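Local coordinates for protein hydrazine synthase subunit alpha (Candidatus Kuenenia stuttgartiensis, PDB 5C2V) that makes hydrazine from hydroxylamine and ammonia as the heme c-bearing alpha subunit of the hydrazine synthase complex in an anammox bacterium, at residues 461-466 / 757-762; 506-511 / 640-645; 57-62 / 91-96; 124-129 / 183-188. One frame throughout, in Å; residues are numbered along the deposited sequence.

From the N terminus, contact 3 comes first, closing a short loop between facing sides of two adjacent propeller sheets, 57-62 and 91-96. Contact 4 follows, closing a 53-residue loop between strand 124-131 and the start of strand 186-191, on the two sides of strand 154-171. It touches contact 3, where Ala94 packs on Cys125 and Arg126, and Pro128 lies against Phe93; their centres are about 16 Å apart. Far along the chain, contact 1 closes a loop of 290 residues from the middle domain to the last helix of the C-terminal cytochrome c domain. Contact 2 nests inside that loop, about 7 Å away between centres, and ties the adjacent strand to the loop before helix 646-657.

Contact 1. Residues 461-466 / 757-762; sequences AVRIIQ and IVEWID
Arg463 reaches out of the strand to Asp762, the last residue of helix 751-762, and the two side chains meet at about a right angle. The arginine's chain is bent at its third torsion (chi3 -64°), which turns the guanidinium so that NH1 meets Asp762 OD2 at 2.7 Å. Guanidinium and carboxylate planes stand 72° apart, which rules out the flat, two-pronged pairing these groups can form. Within this salt bridge one nitrogen meets one oxygen; the hydrogen bond is weak (128°), and the pair probably relies mainly on charge. Two backbone amides also hold the carboxylate, Ser538 N at OD2 and Ala713 N at OD1. Glu759, one turn earlier, contributes its aliphatic part, with CG 4.0 Å from Arg463 NH2, while its carboxylate turns to Tyr508 OH and Arg642. An arginine suits this buried place because its three nitrogens can serve different partners: NE bonds to Tyr508 OH, NH1 also to Gln530, and NH2 to Gly536 O. On the same face of the strand, Ile465 CD1 lies 4.4 Å from Asp762 O, a loose apolar contact. Strand 461-467 runs between strands 503-510 and 527-532, and helix 751-762 of the cytochrome c domain packs over this middle-domain sheet; the axes of 461-466 and 757-762 come within 11.6 Å.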
loop_
_atom_site.group_PDB
_atom_site.type_symbol
_atom_site.label_atom_id
_atom_site.label_comp_id
_atom_site.label_asym_id
_atom_site.label_seq_id
_atom_site.Cartn_x
_atom_site.Cartn_y
_atom_site.Cartn_z
ATOM N N ALA D 461 11.850 -22.650 -19.460
ATOM C CA ALA D 461 11.112 -23.684 -18.748
ATOM C C ALA D 461 10.252 -23.107 -17.631
ATOM O O ALA D 461 10.179 -21.893 -17.444
ATOM C CB ALA D 461 12.074 -24.722 -18.188
ATOM N N VAL D 462 9.595 -23.999 -16.897
ATOM C CA VAL D 462 8.791 -23.629 -15.744
ATOM C C VAL D 462 9.035 -24.598 -14.594
ATOM O O VAL D 462 9.182 -25.811 -14.801
ATOM C CB VAL D 462 7.276 -23.600 -16.069
ATOM C CG1 VAL D 462 6.945 -22.443 -16.999
ATOM C CG2 VAL D 462 6.819 -24.925 -16.663
ATOM N N ARG D 463 9.090 -24.047 -13.385
ATOM C CA ARG D 463 9.204 -24.846 -12.174
ATOM C C ARG D 463 7.837 -25.009 -11.523
ATOM O O ARG D 463 7.112 -24.035 -11.321
ATOM C CB ARG D 463 10.185 -24.211 -11.185
ATOM C CG ARG D 463 10.289 -24.967 -9.866
ATOM C CD ARG D 463 11.209 -24.274 -8.871
ATOM N NE ARG D 463 12.595 -24.228 -9.329
ATOM C CZ ARG D 463 13.211 -23.122 -9.733
ATOM N NH1 ARG D 463 12.565 -21.964 -9.731
ATOM N NH2 ARG D 463 14.475 -23.173 -10.134
ATOM N N ILE D 464 7.493 -26.249 -11.201
ATOM C CA ILE D 464 6.221 -26.565 -10.569
ATOM C C ILE D 464 6.454 -27.051 -9.145
ATOM O O ILE D 464 7.179 -28.032 -8.915
ATOM C CB ILE D 464 5.439 -27.628 -11.356
ATOM C CG1 ILE D 464 5.476 -27.316 -12.854
ATOM C CG2 ILE D 464 4.006 -27.707 -10.854
ATOM C CD1 ILE D 464 4.775 -28.347 -13.709
ATOM N N ILE D 465 5.815 -26.354 -8.209
ATOM C CA ILE D 465 6.045 -26.509 -6.778
ATOM C C ILE D 465 4.779 -26.958 -6.050
ATOM O O ILE D 465 3.703 -26.418 -6.292
ATOM C CB ILE D 465 6.531 -25.177 -6.160
ATOM C CG1 ILE D 465 7.874 -24.762 -6.764
ATOM C CG2 ILE D 465 6.623 -25.272 -4.644
ATOM C CD1 ILE D 465 8.336 -23.387 -6.334
ATOM N N GLN D 466 4.908 -27.938 -5.159
ATOM C CA GLN D 466 3.773 -28.389 -4.355
ATOM C C GLN D 466 3.885 -27.936 -2.903
ATOM O O GLN D 466 4.872 -28.227 -2.226
ATOM C CB GLN D 466 3.642 -29.911 -4.403
ATOM C CG GLN D 466 2.499 -30.452 -3.557
ATOM C CD GLN D 466 2.436 -31.966 -3.556
ATOM O OE1 GLN D 466 3.089 -32.627 -4.364
ATOM N NE2 GLN D 466 1.646 -32.524 -2.646
ATOM N N ILE D 757 21.446 -23.838 -4.408
ATOM C CA ILE D 757 21.173 -22.598 -3.686
ATOM C C ILE D 757 20.059 -21.805 -4.376
ATOM O O ILE D 757 19.145 -21.296 -3.716
ATOM C CB ILE D 757 22.436 -21.723 -3.570
ATOM C CG1 ILE D 757 23.521 -22.461 -2.784
ATOM C CG2 ILE D 757 22.109 -20.396 -2.902
ATOM C CD1 ILE D 757 24.794 -21.666 -2.605
ATOM N N VAL D 758 20.136 -21.715 -5.702
ATOM C CA VAL D 758 19.109 -21.037 -6.493
ATOM C C VAL D 758 17.722 -21.625 -6.236
ATOM O O VAL D 758 16.765 -20.892 -5.971
ATOM C CB VAL D 758 19.416 -21.117 -8.002
ATOM C CG1 VAL D 758 18.251 -20.566 -8.813
ATOM C CG2 VAL D 758 20.700 -20.367 -8.326
ATOM N N GLU D 759 17.627 -22.950 -6.309
ATOM C CA GLU D 759 16.379 -23.655 -6.038
ATOM C C GLU D 759 15.885 -23.385 -4.624
ATOM O O GLU D 759 14.695 -23.149 -4.410
ATOM C CB GLU D 759 16.552 -25.161 -6.244
ATOM C CG GLU D 759 16.530 -25.599 -7.695
ATOM C CD GLU D 759 16.601 -27.107 -7.844
ATOM O OE1 GLU D 759 17.306 -27.753 -7.040
ATOM O OE2 GLU D 759 15.948 -27.645 -8.762
ATOM N N TRP D 760 16.806 -23.425 -3.666
ATOM C CA TRP D 760 16.471 -23.164 -2.271
ATOM C C TRP D 760 15.835 -21.791 -2.099
ATOM O O TRP D 760 14.811 -21.654 -1.431
ATOM C CB TRP D 760 17.715 -23.277 -1.387
ATOM C CG TRP D 760 17.501 -22.772 0.008
ATOM C CD1 TRP D 760 16.645 -23.279 0.943
ATOM C CD2 TRP D 760 18.160 -21.661 0.628
ATOM N NE1 TRP D 760 16.727 -22.550 2.104
ATOM C CE2 TRP D 760 17.651 -21.552 1.937
ATOM C CE3 TRP D 760 19.129 -20.749 0.203
ATOM C CZ2 TRP D 760 18.078 -20.566 2.825
ATOM C CZ3 TRP D 760 19.553 -19.772 1.085
ATOM C CH2 TRP D 760 19.029 -19.688 2.380
ATOM N N ILE D 761 16.437 -20.777 -2.714
ATOM C CA ILE D 761 15.913 -19.419 -2.612
ATOM C C ILE D 761 14.569 -19.272 -3.327
ATOM O O ILE D 761 13.640 -18.660 -2.796
ATOM C CB ILE D 761 16.910 -18.392 -3.179
ATOM C CG1 ILE D 761 18.219 -18.439 -2.391
ATOM C CG2 ILE D 761 16.322 -16.995 -3.136
ATOM C CD1 ILE D 761 19.214 -17.378 -2.795
ATOM N N ASP D 762 14.464 -19.842 -4.523
ATOM C CA ASP D 762 13.225 -19.777 -5.297
ATOM C C ASP D 762 12.070 -20.488 -4.594
ATOM O O ASP D 762 10.905 -20.136 -4.787
ATOM C CB ASP D 762 13.433 -20.374 -6.690
ATOM C CG ASP D 762 13.751 -19.322 -7.733
ATOM O OD1 ASP D 762 14.020 -18.164 -7.351
ATOM O OD2 ASP D 762 13.736 -19.656 -8.936
#

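Contact 2. Residues 506-511 / 640-645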
loop_
_atom_site.group_PDB
_atom_site.type_symbol
_atom_site.label_atom_id
_atom_site.label_comp_id
_atom_site.label_asym_id
_atom_site.label_seq_id
_atom_site.Cartn_x
_atom_site.Cartn_y
_atom_site.Cartn_z
ATOM N N ILE D 506 7.385 -30.249 -7.545
ATOM C CA ILE D 506 6.624 -31.184 -8.365
ATOM C C ILE D 506 7.481 -31.571 -9.557
ATOM O O ILE D 506 7.617 -32.753 -9.882
ATOM C CB ILE D 506 5.286 -30.588 -8.847
ATOM C CG1 ILE D 506 4.218 -30.738 -7.767
ATOM C CG2 ILE D 506 4.817 -31.274 -10.122
ATOM C CD1 ILE D 506 2.854 -30.248 -8.188
ATOM N N GLY D 507 8.072 -30.571 -10.202
ATOM C CA GLY D 507 8.997 -30.848 -11.287
ATOM C C GLY D 507 9.080 -29.739 -12.312
ATOM O O GLY D 507 8.356 -28.757 -12.229
ATOM N N TYR D 508 9.950 -29.906 -13.299
ATOM C CA TYR D 508 10.157 -28.871 -14.304
ATOM C C TYR D 508 9.582 -29.272 -15.654
ATOM O O TYR D 508 9.547 -30.454 -15.994
ATOM C CB TYR D 508 11.643 -28.560 -14.453
ATOM C CG TYR D 508 12.287 -27.962 -13.225
ATOM C CD1 TYR D 508 12.431 -26.587 -13.095
ATOM C CD2 TYR D 508 12.774 -28.772 -12.205
ATOM C CE1 TYR D 508 13.034 -26.035 -11.983
ATOM C CE2 TYR D 508 13.378 -28.227 -11.088
ATOM C CZ TYR D 508 13.503 -26.858 -10.981
ATOM O OH TYR D 508 14.100 -26.308 -9.871
ATOM N N GLN D 509 9.131 -28.286 -16.424
ATOM C CA GLN D 509 8.634 -28.562 -17.769
ATOM C C GLN D 509 9.111 -27.509 -18.763
ATOM O O GLN D 509 9.059 -26.318 -18.478
ATOM C CB GLN D 509 7.107 -28.633 -17.775
ATOM C CG GLN D 509 6.529 -29.139 -19.083
ATOM C CD GLN D 509 7.015 -30.532 -19.428
ATOM O OE1 GLN D 509 7.423 -30.797 -20.558
ATOM N NE2 GLN D 509 6.974 -31.432 -18.452
ATOM N N TYR D 510 9.570 -27.944 -19.932
ATOM C CA TYR D 510 10.109 -27.010 -20.917
ATOM C C TYR D 510 9.025 -26.109 -21.505
ATOM O O TYR D 510 7.838 -26.433 -21.461
ATOM C CB TYR D 510 10.835 -27.761 -22.039
ATOM C CG TYR D 510 9.968 -28.696 -22.858
ATOM C CD1 TYR D 510 9.278 -28.238 -23.975
ATOM C CD2 TYR D 510 9.858 -30.040 -22.527
ATOM C CE1 TYR D 510 8.491 -29.091 -24.729
ATOM C CE2 TYR D 510 9.075 -30.900 -23.276
ATOM C CZ TYR D 510 8.393 -30.420 -24.375
ATOM O OH TYR D 510 7.613 -31.271 -25.123
ATOM N N VAL D 511 9.450 -24.971 -22.047
ATOM C CA VAL D 511 8.537 -24.018 -22.666
ATOM C C VAL D 511 8.870 -23.845 -24.146
ATOM O O VAL D 511 10.035 -23.706 -24.515
ATOM C CB VAL D 511 8.590 -22.645 -21.956
ATOM C CG1 VAL D 511 7.768 -21.611 -22.711
ATOM C CG2 VAL D 511 8.100 -22.771 -20.524
ATOM N N LYS D 640 8.639 -40.042 -2.809
ATOM C CA LYS D 640 9.912 -39.713 -3.439
ATOM C C LYS D 640 10.019 -38.277 -3.966
ATOM O O LYS D 640 11.029 -37.918 -4.573
ATOM C CB LYS D 640 10.176 -40.707 -4.571
ATOM C CG LYS D 640 9.875 -42.140 -4.164
ATOM C CD LYS D 640 10.056 -43.119 -5.306
ATOM C CE LYS D 640 11.523 -43.391 -5.568
ATOM N NZ LYS D 640 11.697 -44.484 -6.562
ATOM N N GLN D 641 8.988 -37.463 -3.749
ATOM C CA GLN D 641 8.992 -36.084 -4.243
ATOM C C GLN D 641 10.120 -35.267 -3.610
ATOM O O GLN D 641 10.264 -35.227 -2.388
ATOM C CB GLN D 641 7.643 -35.410 -3.979
ATOM C CG GLN D 641 7.438 -34.120 -4.763
ATOM C CD GLN D 641 6.102 -33.463 -4.473
ATOM O OE1 GLN D 641 5.730 -33.269 -3.316
ATOM N NE2 GLN D 641 5.371 -33.118 -5.528
ATOM N N ARG D 642 10.910 -34.609 -4.455
ATOM C CA ARG D 642 12.129 -33.937 -4.014
ATOM C C ARG D 642 11.905 -32.498 -3.556
ATOM O O ARG D 642 11.121 -31.755 -4.151
ATOM C CB ARG D 642 13.170 -33.958 -5.139
ATOM C CG ARG D 642 14.541 -33.434 -4.738
ATOM C CD ARG D 642 15.525 -33.507 -5.894
ATOM N NE ARG D 642 15.164 -32.607 -6.987
ATOM C CZ ARG D 642 15.662 -31.385 -7.144
ATOM N NH1 ARG D 642 16.547 -30.911 -6.277
ATOM N NH2 ARG D 642 15.278 -30.635 -8.168
ATOM N N THR D 643 12.605 -32.117 -2.492
ATOM C CA THR D 643 12.618 -30.741 -2.009
ATOM C C THR D 643 14.040 -30.349 -1.624
ATOM O O THR D 643 14.924 -31.202 -1.545
ATOM C CB THR D 643 11.693 -30.543 -0.797
ATOM O OG1 THR D 643 11.504 -29.142 -0.558
ATOM C CG2 THR D 643 12.293 -31.188 0.444
ATOM N N VAL D 644 14.261 -29.059 -1.397
ATOM C CA VAL D 644 15.563 -28.587 -0.944
ATOM C C VAL D 644 15.505 -28.177 0.523
ATOM O O VAL D 644 14.800 -27.237 0.889
ATOM C CB VAL D 644 16.064 -27.399 -1.784
ATOM C CG1 VAL D 644 17.444 -26.968 -1.314
ATOM C CG2 VAL D 644 16.096 -27.770 -3.258
ATOM N N ASP D 645 16.247 -28.895 1.360
ATOM C CA ASP D 645 16.300 -28.611 2.789
ATOM C C ASP D 645 17.644 -27.985 3.148
ATOM O O ASP D 645 18.693 -28.491 2.754
ATOM C CB ASP D 645 16.068 -29.889 3.597
ATOM C CG ASP D 645 15.897 -29.620 5.078
ATOM O OD1 ASP D 645 16.918 -29.577 5.798
ATOM O OD2 ASP D 645 14.741 -29.459 5.524
#
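A classic beta bulge in strand 503-510, where Ile506 and Gly507 both face Ile464, meets the loop before helix 646-657 through Ile506 and Gln641. Gly507 takes up phi 153° and psi 177°, a conformation in which a beta carbon would press on the preceding carbonyl oxygen, so glycine fits the bulge well. At Ile506 the CB points away from the loop, yet CG1, set beside the backbone N, still lies 3.5 Å from Gln641 NE2. The two side chains cross at a slant. Gln641 is extended, its CG anti to the backbone N (chi1 -165°), and this length carries its amide past the isoleucine to Gln466 OE1 on strand 461-467, bonded by NE2, and Tyr468 OH just after it, bonded to OE1. At the next residue, Arg642 NH2 comes to the rim of the Tyr508 ring, 4.2 Å from CE2 and near the ring plane, so the pair does not stack. Glu759 forms a salt bridge with Arg642 and a hydrogen bond with Tyr508 OH, consistent with their closeness. The contact itself is therefore one of shape; directional bonds go to residues outside the pairs, Glu759 being common to Arg642 and Tyr508, and its carboxylate probably steadies the arginine's positive charge.

Contact 3. Residues 57-62 / 91-96; sequences SRIVLF and FAFAGV
Two groups, Pro54 O and Ser37 OG, hold Ser57 OG, just ahead of Ile59, whose side chain crosses to Phe91 and Phe93. The amide N of Ile59 is likewise engaged, by Thr73 OG1, while its side chain meets apolar partners. The CB bond of Ile59 points toward strand 90-97. With CG1 beside the backbone N (chi1 -58°), CD1 comes to Phe93 CB at 3.5 Å and to CG of that ring at 3.7 Å, meeting the root of the phenyl group at a slant. The other branch, CG2, touches Phe91, 4.2 Å from CE1, again obliquely. A beta-branched isoleucine thus spans two aromatic residues that sit two places apart on one face of strand 90-97. The Phe93 ring packs edge-to-face on Phe76 and against Met108, and it lies where a side chain at Gly95 would be crowded by CE2, so glycine leaves room for it. Neighbouring Arg58 turns elsewhere, making a weak hydrogen bond to the bound trimethyl glycine. With hydrocarbon alone between the segments, these two adjoining sheets of the six-bladed propeller cohere here through close packing and the exclusion of water, which demand complementary shape and not exact bond directions.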
loop_
_atom_site.group_PDB
_atom_site.type_symbol
_atom_site.label_atom_id
_atom_site.label_comp_id
_atom_site.label_asym_id
_atom_site.label_seq_id
_atom_site.Cartn_x
_atom_site.Cartn_y
_atom_site.Cartn_z
ATOM N N SER D 57 -25.180 -22.479 21.102
ATOM C CA SER D 57 -26.090 -21.774 20.203
ATOM C C SER D 57 -27.203 -22.675 19.692
ATOM O O SER D 57 -27.007 -23.875 19.498
ATOM C CB SER D 57 -25.330 -21.184 19.019
ATOM O OG SER D 57 -24.293 -20.335 19.470
ATOM N N ARG D 58 -28.373 -22.087 19.474
ATOM C CA ARG D 58 -29.529 -22.849 19.022
ATOM C C ARG D 58 -30.106 -22.285 17.727
ATOM O O ARG D 58 -30.030 -21.084 17.473
ATOM C CB ARG D 58 -30.604 -22.870 20.109
ATOM C CG ARG D 58 -31.185 -21.502 20.424
ATOM C CD ARG D 58 -32.017 -21.528 21.692
ATOM N NE ARG D 58 -32.798 -20.306 21.854
ATOM C CZ ARG D 58 -33.520 -20.019 22.931
ATOM N NH1 ARG D 58 -33.556 -20.865 23.952
ATOM N NH2 ARG D 58 -34.204 -18.884 22.991
ATOM N N ILE D 59 -30.676 -23.161 16.906
ATOM C CA ILE D 59 -31.361 -22.737 15.690
ATOM C C ILE D 59 -32.861 -22.690 15.942
ATOM O O ILE D 59 -33.443 -23.658 16.431
ATOM C CB ILE D 59 -31.063 -23.674 14.509
ATOM C CG1 ILE D 59 -29.558 -23.740 14.252
ATOM C CG2 ILE D 59 -31.803 -23.218 13.262
ATOM C CD1 ILE D 59 -29.185 -24.594 13.071
ATOM N N VAL D 60 -33.484 -21.564 15.613
ATOM C CA VAL D 60 -34.890 -21.366 15.941
ATOM C C VAL D 60 -35.743 -20.928 14.752
ATOM O O VAL D 60 -35.247 -20.330 13.787
ATOM C CB VAL D 60 -35.053 -20.324 17.065
ATOM C CG1 VAL D 60 -34.450 -20.840 18.362
ATOM C CG2 VAL D 60 -34.413 -19.010 16.664
ATOM N N LEU D 61 -37.034 -21.239 14.845
ATOM C CA LEU D 61 -38.024 -20.852 13.847
ATOM C C LEU D 61 -38.978 -19.811 14.424
ATOM O O LEU D 61 -39.494 -19.972 15.532
ATOM C CB LEU D 61 -38.806 -22.075 13.362
ATOM C CG LEU D 61 -39.967 -21.838 12.395
ATOM C CD1 LEU D 61 -39.484 -21.157 11.125
ATOM C CD2 LEU D 61 -40.664 -23.152 12.069
ATOM N N PHE D 62 -39.212 -18.748 13.662
ATOM C CA PHE D 62 -40.013 -17.623 14.126
ATOM C C PHE D 62 -41.075 -17.227 13.104
ATOM O O PHE D 62 -40.780 -17.057 11.919
ATOM C CB PHE D 62 -39.106 -16.430 14.440
ATOM C CG PHE D 62 -39.848 -15.167 14.772
ATOM C CD1 PHE D 62 -40.400 -14.982 16.029
ATOM C CD2 PHE D 62 -39.981 -14.158 13.832
ATOM C CE1 PHE D 62 -41.080 -13.818 16.338
ATOM C CE2 PHE D 62 -40.659 -12.993 14.135
ATOM C CZ PHE D 62 -41.208 -12.822 15.390
ATOM N N PHE D 91 -34.408 -28.222 6.191
ATOM C CA PHE D 91 -33.162 -27.475 6.097
ATOM C C PHE D 91 -31.963 -28.277 6.596
ATOM O O PHE D 91 -32.112 -29.272 7.311
ATOM C CB PHE D 91 -33.268 -26.157 6.875
ATOM C CG PHE D 91 -33.342 -26.332 8.364
ATOM C CD1 PHE D 91 -32.199 -26.242 9.144
ATOM C CD2 PHE D 91 -34.553 -26.578 8.986
ATOM C CE1 PHE D 91 -32.266 -26.400 10.514
ATOM C CE2 PHE D 91 -34.624 -26.735 10.353
ATOM C CZ PHE D 91 -33.479 -26.646 11.119
ATOM N N ALA D 92 -30.774 -27.827 6.207
ATOM C CA ALA D 92 -29.525 -28.434 6.644
ATOM C C ALA D 92 -28.740 -27.442 7.492
ATOM O O ALA D 92 -28.909 -26.230 7.355
ATOM C CB ALA D 92 -28.700 -28.888 5.451
ATOM N N PHE D 93 -27.882 -27.957 8.366
ATOM C CA PHE D 93 -27.131 -27.104 9.274
ATOM C C PHE D 93 -25.880 -27.784 9.813
ATOM O O PHE D 93 -25.604 -28.945 9.510
ATOM C CB PHE D 93 -28.024 -26.665 10.439
ATOM C CG PHE D 93 -28.508 -27.803 11.300
ATOM C CD1 PHE D 93 -29.601 -28.564 10.919
ATOM C CD2 PHE D 93 -27.875 -28.103 12.496
ATOM C CE1 PHE D 93 -30.049 -29.607 11.710
ATOM C CE2 PHE D 93 -28.319 -29.145 13.291
ATOM C CZ PHE D 93 -29.408 -29.896 12.897
ATOM N N ALA D 94 -25.127 -27.043 10.619
ATOM C CA ALA D 94 -23.977 -27.588 11.323
ATOM C C ALA D 94 -24.314 -27.687 12.801
ATOM O O ALA D 94 -24.907 -26.770 13.368
ATOM C CB ALA D 94 -22.750 -26.723 11.106
ATOM N N GLY D 95 -23.944 -28.798 13.429
ATOM C CA GLY D 95 -24.305 -28.999 14.817
ATOM C C GLY D 95 -23.412 -29.918 15.624
ATOM O O GLY D 95 -22.708 -30.771 15.079
ATOM N N VAL D 96 -23.443 -29.727 16.939
ATOM C CA VAL D 96 -22.774 -30.621 17.871
ATOM C C VAL D 96 -23.820 -31.313 18.736
ATOM O O VAL D 96 -24.471 -30.676 19.563
ATOM C CB VAL D 96 -21.775 -29.872 18.772
ATOM C CG1 VAL D 96 -21.014 -30.854 19.649
ATOM C CG2 VAL D 96 -20.814 -29.049 17.931
#

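Contact 4. Residues 124-129 / 183-188; sequences TCRSPI and YAYNLY
With CG placed beside its own backbone N and opposite the carbonyl carbon (chi1 -77°), and the ring plane standing roughly square to the plane of CA, CB and CG (chi2 87°), Tyr185 brings its hydroxyl up to Thr124. There the threonine offers its methyl, held anti to the backbone N (chi1 -46° for OG1): CG2 lies 3.4 Å from Tyr185 OH and CB 3.6 Å. Threonine's own hydroxyl stands farther off, OG1 being 4.2 Å from that OH, and the phenol instead bonds with His51 ND1. Beyond, the aliphatic start of Arg126 passes obliquely by the ring, its CG 4.4 Å from Tyr185 CE2. The arginine then bends so that its charged end meets Asp81 through a salt bridge at NE, while Ser127 OG sits 3.4 Å above the centre of the guanidinium plane. Tyrosine suits the site because its long flat body covers distance with carbon and still delivers a hydroxyl to a histidine. The ring also rests on Ser169 and Ser171, small residues of strand 154-171. At the entry to strand 186-191, Tyr185 thus spans strand 154-171 to reach strand 124-131, all within one antiparallel sheet of the beta-propeller.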
loop_
_atom_site.group_PDB
_atom_site.type_symbol
_atom_site.label_atom_id
_atom_site.label_comp_id
_atom_site.label_asym_id
_atom_site.label_seq_id
_atom_site.Cartn_x
_atom_site.Cartn_y
_atom_site.Cartn_z
ATOM N N THR D 124 -13.927 -30.641 11.702
ATOM C CA THR D 124 -15.052 -29.720 11.840
ATOM C C THR D 124 -15.770 -29.490 10.506
ATOM O O THR D 124 -15.133 -29.447 9.453
ATOM C CB THR D 124 -14.584 -28.360 12.395
ATOM O OG1 THR D 124 -13.714 -28.574 13.514
ATOM C CG2 THR D 124 -15.769 -27.509 12.828
ATOM N N CYS D 125 -17.093 -29.341 10.555
ATOM C CA CYS D 125 -17.895 -29.072 9.361
ATOM C C CYS D 125 -18.896 -27.942 9.601
ATOM O O CYS D 125 -19.485 -27.851 10.678
ATOM C CB CYS D 125 -18.642 -30.331 8.917
ATOM S SG CYS D 125 -17.613 -31.797 8.709
ATOM N N ARG D 126 -19.093 -27.092 8.597
ATOM C CA ARG D 126 -20.085 -26.025 8.689
ATOM C C ARG D 126 -20.493 -25.449 7.330
ATOM O O ARG D 126 -19.944 -25.815 6.286
ATOM C CB ARG D 126 -19.567 -24.896 9.584
ATOM C CG ARG D 126 -18.279 -24.247 9.103
ATOM C CD ARG D 126 -17.857 -23.123 10.035
ATOM N NE ARG D 126 -18.880 -22.086 10.140
ATOM C CZ ARG D 126 -18.876 -20.958 9.436
ATOM N NH1 ARG D 126 -17.898 -20.716 8.575
ATOM N NH2 ARG D 126 -19.848 -20.071 9.596
ATOM N N SER D 127 -21.452 -24.525 7.382
ATOM C CA SER D 127 -22.031 -23.868 6.207
ATOM C C SER D 127 -22.418 -24.812 5.063
ATOM O O SER D 127 -21.887 -24.694 3.959
ATOM C CB SER D 127 -21.065 -22.805 5.680
ATOM O OG SER D 127 -20.875 -21.774 6.634
ATOM N N PRO D 128 -23.344 -25.751 5.320
ATOM C CA PRO D 128 -23.821 -26.622 4.241
ATOM C C PRO D 128 -24.834 -25.925 3.334
ATOM O O PRO D 128 -25.615 -25.103 3.812
ATOM C CB PRO D 128 -24.470 -27.779 4.997
ATOM C CG PRO D 128 -25.000 -27.142 6.233
ATOM C CD PRO D 128 -24.035 -26.036 6.593
ATOM N N ILE D 129 -24.818 -26.250 2.045
ATOM C CA ILE D 129 -25.830 -25.762 1.112
ATOM C C ILE D 129 -26.276 -26.883 0.184
ATOM O O ILE D 129 -25.542 -27.849 -0.038
ATOM C CB ILE D 129 -25.323 -24.579 0.255
ATOM C CG1 ILE D 129 -24.091 -24.991 -0.554
ATOM C CG2 ILE D 129 -25.031 -23.360 1.120
ATOM C CD1 ILE D 129 -23.624 -23.939 -1.533
ATOM N N TYR D 183 -6.476 -24.661 12.162
ATOM C CA TYR D 183 -7.480 -25.173 11.239
ATOM C C TYR D 183 -7.100 -24.855 9.794
ATOM O O TYR D 183 -6.523 -23.803 9.525
ATOM C CB TYR D 183 -8.856 -24.584 11.565
ATOM C CG TYR D 183 -8.859 -23.079 11.732
ATOM C CD1 TYR D 183 -9.100 -22.240 10.651
ATOM C CD2 TYR D 183 -8.627 -22.497 12.974
ATOM C CE1 TYR D 183 -9.106 -20.864 10.801
ATOM C CE2 TYR D 183 -8.632 -21.123 13.133
ATOM C CZ TYR D 183 -8.871 -20.312 12.043
ATOM O OH TYR D 183 -8.876 -18.943 12.196
ATOM N N ALA D 184 -7.419 -25.752 8.865
ATOM C CA ALA D 184 -7.414 -25.387 7.452
ATOM C C ALA D 184 -8.669 -25.918 6.769
ATOM O O ALA D 184 -8.819 -27.125 6.577
ATOM C CB ALA D 184 -6.164 -25.915 6.766
ATOM N N TYR D 185 -9.559 -25.008 6.390
ATOM C CA TYR D 185 -10.816 -25.378 5.748
ATOM C C TYR D 185 -10.716 -25.567 4.239
ATOM O O TYR D 185 -9.849 -24.993 3.579
ATOM C CB TYR D 185 -11.893 -24.346 6.074
ATOM C CG TYR D 185 -12.452 -24.516 7.466
ATOM C CD1 TYR D 185 -11.844 -23.916 8.558
ATOM C CD2 TYR D 185 -13.577 -25.299 7.690
ATOM C CE1 TYR D 185 -12.346 -24.078 9.832
ATOM C CE2 TYR D 185 -14.087 -25.467 8.962
ATOM C CZ TYR D 185 -13.469 -24.854 10.030
ATOM O OH TYR D 185 -13.973 -25.017 11.299
ATOM N N ASN D 186 -11.620 -26.383 3.709
ATOM C CA ASN D 186 -11.777 -26.553 2.272
ATOM C C ASN D 186 -13.227 -26.884 1.940
ATOM O O ASN D 186 -14.061 -27.005 2.838
ATOM C CB ASN D 186 -10.841 -27.642 1.757
ATOM C CG ASN D 186 -9.469 -27.106 1.398
ATOM O OD1 ASN D 186 -9.349 -26.083 0.724
ATOM N ND2 ASN D 186 -8.427 -27.803 1.833
ATOM N N LEU D 187 -13.532 -27.029 0.655
ATOM C CA LEU D 187 -14.899 -27.328 0.243
ATOM C C LEU D 187 -15.076 -28.803 -0.098
ATOM O O LEU D 187 -14.221 -29.417 -0.736
ATOM C CB LEU D 187 -15.307 -26.461 -0.950
ATOM C CG LEU D 187 -15.476 -24.964 -0.678
ATOM C CD1 LEU D 187 -16.047 -24.258 -1.899
ATOM C CD2 LEU D 187 -16.357 -24.731 0.541
ATOM N N TYR D 188 -16.199 -29.359 0.345
ATOM C CA TYR D 188 -16.547 -30.747 0.080
ATOM C C TYR D 188 -17.905 -30.846 -0.603
ATOM O O TYR D 188 -18.848 -30.129 -0.242
ATOM C CB TYR D 188 -16.579 -31.560 1.377
ATOM C CG TYR D 188 -15.230 -31.880 1.979
ATOM C CD1 TYR D 188 -14.604 -30.992 2.844
ATOM C CD2 TYR D 188 -14.596 -33.085 1.705
ATOM C CE1 TYR D 188 -13.376 -31.288 3.405
ATOM C CE2 TYR D 188 -13.369 -33.390 2.261
ATOM C CZ TYR D 188 -12.764 -32.488 3.110
ATOM O OH TYR D 188 -11.541 -32.787 3.666
#